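Local coordinates for N-terminal domain of PorA (28-171) (Porphyromonas gingivalis ATCC 33277, PDB 6KJK), which is the N-terminal part of a type IX secretion system cargo protein that affects PorXY-SigP signalling, its own role in this not being established, at residues K56-I60 against H105-T110. Numbering follows the deposited sequence.
Sequences KQEMI and HTGAFT
Lys56 carries its aliphatic chain obliquely across the side chain of Thr110, CE coming 3.0 Å from Thr110 OG1, a close contact and not a hydrogen bond, the hydroxyl being bonded to Asn128 OD1. Lys56 CG lies anti to the carbonyl carbon (chi1 -56°), and the chain bends at chi3 and chi4, with CD and CE nearest the threonine hydroxyl. The same face carries Glu58, whose OE2 reaches the methyl CB of Ala108 at 3.5 Å. These two strands run antiparallel, and Glu58 and Ala108 form a hydrogen-bonded pair, joined by Glu58 N to Ala108 O (2.8 Å) and Ala108 N to Glu58 O (2.9 Å). On the other face Gln57 CB meets Phe109 CD2 and CE2; Met59, just past the strand, reaches the same ring, its CG 3.5 Å from Phe109 CZ and its sulfur at the ring edge, a Met-aromatic contact. Ile60 sets CB over one face of the His105 ring, 3.9 Å from the centroid, in a CH-pi contact; Tyr96 OH hydrogen-bonds both His105 NE2 and Ile60 N. In the mixed sheet strand 105-115 lies between strands 48-58 and 125-133, and Phe109 packs against Leu94, Tyr96 and Phe65 of the second sheet, on strands 90-99 and 64-69.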
ATOM      1  N   LYS A  56       0.603   9.706  -0.016  1.00 10.69           N
ATOM      2  CA  LYS A  56       0.720  10.353  -1.323  1.00 13.40           C
ATOM      3  C   LYS A  56      -0.009   9.469  -2.313  1.00 12.02           C
ATOM      4  O   LYS A  56       0.095   8.235  -2.225  1.00 11.73           O
ATOM      5  CB  LYS A  56       2.191  10.388  -1.762  1.00 15.26           C
ATOM      6  CG  LYS A  56       3.169  11.068  -0.779  1.00 29.62           C
ATOM      7  CD  LYS A  56       4.607  10.959  -1.317  1.00 29.59           C
ATOM      8  CE  LYS A  56       5.629  10.398  -0.309  1.00 36.50           C
ATOM      9  NZ  LYS A  56       6.785  11.319  -0.046  1.00 42.30           N
ATOM     10  N   GLN A  57      -0.728  10.083  -3.259  1.00 11.32           N
ATOM     11  CA  GLN A  57      -1.473   9.322  -4.251  1.00 11.19           C
ATOM     12  C   GLN A  57      -1.433  10.045  -5.594  1.00 12.57           C
ATOM     13  O   GLN A  57      -1.774  11.233  -5.702  1.00 14.67           O
ATOM     14  CB  GLN A  57      -2.930   9.136  -3.826  1.00 11.64           C
ATOM     15  CG  GLN A  57      -3.605  10.438  -3.324  1.00 14.52           C
ATOM     16  CD  GLN A  57      -5.089  10.277  -3.152  1.00 16.69           C
ATOM     17  OE1 GLN A  57      -5.821  10.139  -4.129  1.00 15.87           O
ATOM     18  NE2 GLN A  57      -5.543  10.266  -1.906  1.00 23.26           N
ATOM     19  N   GLU A  58      -1.035   9.344  -6.626  1.00 10.52           N
ATOM     20  CA  GLU A  58      -0.964   9.879  -7.987  1.00 11.40           C
ATOM     21  C   GLU A  58      -1.627   8.868  -8.899  1.00 12.28           C
ATOM     22  O   GLU A  58      -1.189   7.702  -8.953  1.00 12.18           O
ATOM     23  CB  GLU A  58       0.499  10.060  -8.387  1.00 14.16           C
ATOM     24  CG  GLU A  58       1.326  10.773  -7.299  1.00 24.22           C
ATOM     25  CD  GLU A  58       2.671  11.326  -7.764  1.00 40.68           C
ATOM     26  OE1 GLU A  58       2.813  12.567  -7.839  1.00 50.00           O
ATOM     27  OE2 GLU A  58       3.595  10.526  -8.023  1.00 43.56           O
ATOM     28  N   MET A  59      -2.678   9.272  -9.581  1.00 10.77           N
ATOM     29  CA  MET A  59      -3.489   8.359 -10.367  1.00 12.53           C
ATOM     30  C   MET A  59      -3.862   9.014 -11.683  1.00 11.11           C
ATOM     31  O   MET A  59      -3.956  10.244 -11.792  1.00 13.26           O
ATOM     32  CB  MET A  59      -4.784   7.978  -9.627  1.00 11.34           C
ATOM     33  CG  MET A  59      -4.564   7.297  -8.259  1.00 13.03           C
ATOM     34  SD  MET A  59      -6.047   6.563  -7.550  1.00 12.48           S
ATOM     35  CE  MET A  59      -6.923   8.026  -7.015  1.00 13.63           C
ATOM     36  N   ILE A  60      -4.142   8.188 -12.665  1.00 11.86           N
ATOM     37  CA  ILE A  60      -4.854   8.676 -13.844  1.00 14.15           C
ATOM     38  C   ILE A  60      -6.266   9.112 -13.437  1.00 15.64           C
ATOM     39  O   ILE A  60      -6.788   8.779 -12.375  1.00 16.61           O
ATOM     40  CB  ILE A  60      -4.841   7.561 -14.912  1.00 16.51           C
ATOM     41  CG1 ILE A  60      -5.089   8.149 -16.302  1.00 17.51           C
ATOM     42  CG2 ILE A  60      -5.859   6.476 -14.601  1.00 16.17           C
ATOM     43  CD1 ILE A  60      -4.714   7.220 -17.381  1.00 24.95           C
ATOM     44  N   HIS A 105       0.849   4.237 -18.160  1.00 20.24           N
ATOM     45  CA  HIS A 105       0.997   5.298 -17.176  1.00 18.75           C
ATOM     46  C   HIS A 105       1.464   4.656 -15.886  1.00 16.95           C
ATOM     47  O   HIS A 105       1.435   3.431 -15.733  1.00 16.53           O
ATOM     48  CB  HIS A 105      -0.305   6.085 -16.960  1.00 19.59           C
ATOM     49  CG  HIS A 105      -1.257   5.463 -15.985  1.00 18.33           C
ATOM     50  ND1 HIS A 105      -2.229   4.563 -16.359  1.00 19.43           N
ATOM     51  CD2 HIS A 105      -1.406   5.642 -14.647  1.00 17.43           C
ATOM     52  CE1 HIS A 105      -2.918   4.189 -15.292  1.00 18.23           C
ATOM     53  NE2 HIS A 105      -2.449   4.845 -14.243  1.00 15.63           N
ATOM     54  N   THR A 106       1.917   5.493 -14.967  1.00 15.87           N
ATOM     55  CA  THR A 106       2.316   5.025 -13.644  1.00 16.68           C
ATOM     56  C   THR A 106       1.401   5.645 -12.597  1.00 17.02           C
ATOM     57  O   THR A 106       1.289   6.875 -12.512  1.00 20.17           O
ATOM     58  CB  THR A 106       3.770   5.402 -13.360  1.00 19.74           C
ATOM     59  OG1 THR A 106       4.624   4.841 -14.376  1.00 22.90           O
ATOM     60  CG2 THR A 106       4.190   4.864 -12.008  1.00 19.15           C
ATOM     61  N   GLY A 107       0.709   4.805 -11.831  1.00 13.56           N
ATOM     62  CA  GLY A 107       0.088   5.243 -10.573  1.00 14.48           C
ATOM     63  C   GLY A 107       1.137   5.111  -9.481  1.00 12.32           C
ATOM     64  O   GLY A 107       1.931   4.177  -9.492  1.00 17.38           O
ATOM     65  N   ALA A 108       1.205   6.063  -8.582  1.00 11.66           N
ATOM     66  CA  ALA A 108       2.240   6.056  -7.556  1.00 12.46           C
ATOM     67  C   ALA A 108       1.620   6.396  -6.209  1.00 12.15           C
ATOM     68  O   ALA A 108       0.829   7.350  -6.103  1.00 12.35           O
ATOM     69  CB  ALA A 108       3.355   7.056  -7.891  1.00 15.30           C
ATOM     70  N   PHE A 109       1.974   5.617  -5.187  1.00 10.09           N
ATOM     71  CA  PHE A 109       1.429   5.787  -3.859  1.00 10.28           C
ATOM     72  C   PHE A 109       2.547   5.647  -2.852  1.00 11.19           C
ATOM     73  O   PHE A 109       3.547   4.959  -3.105  1.00 12.60           O
ATOM     74  CB  PHE A 109       0.375   4.711  -3.569  1.00 10.63           C
ATOM     75  CG  PHE A 109      -0.810   4.773  -4.512  1.00  9.62           C
ATOM     76  CD1 PHE A 109      -0.794   4.107  -5.726  1.00 10.82           C
ATOM     77  CD2 PHE A 109      -1.934   5.531  -4.183  1.00 10.83           C
ATOM     78  CE1 PHE A 109      -1.901   4.167  -6.566  1.00 11.86           C
ATOM     79  CE2 PHE A 109      -3.012   5.570  -5.012  1.00 12.24           C
ATOM     80  CZ  PHE A 109      -3.012   4.893  -6.194  1.00 10.34           C
ATOM     81  N   THR A 110       2.365   6.258  -1.698  1.00 10.05           N
ATOM     82  CA  THR A 110       3.227   5.987  -0.552  1.00 10.39           C
ATOM     83  C   THR A 110       2.336   5.517   0.575  1.00 10.12           C
ATOM     84  O   THR A 110       1.283   6.110   0.816  1.00 10.91           O
ATOM     85  CB  THR A 110       4.030   7.228  -0.149  1.00 11.40           C
ATOM     86  OG1 THR A 110       4.856   7.622  -1.256  1.00 13.34           O
ATOM     87  CG2 THR A 110       4.911   6.956   1.070  1.00 12.14           C
TER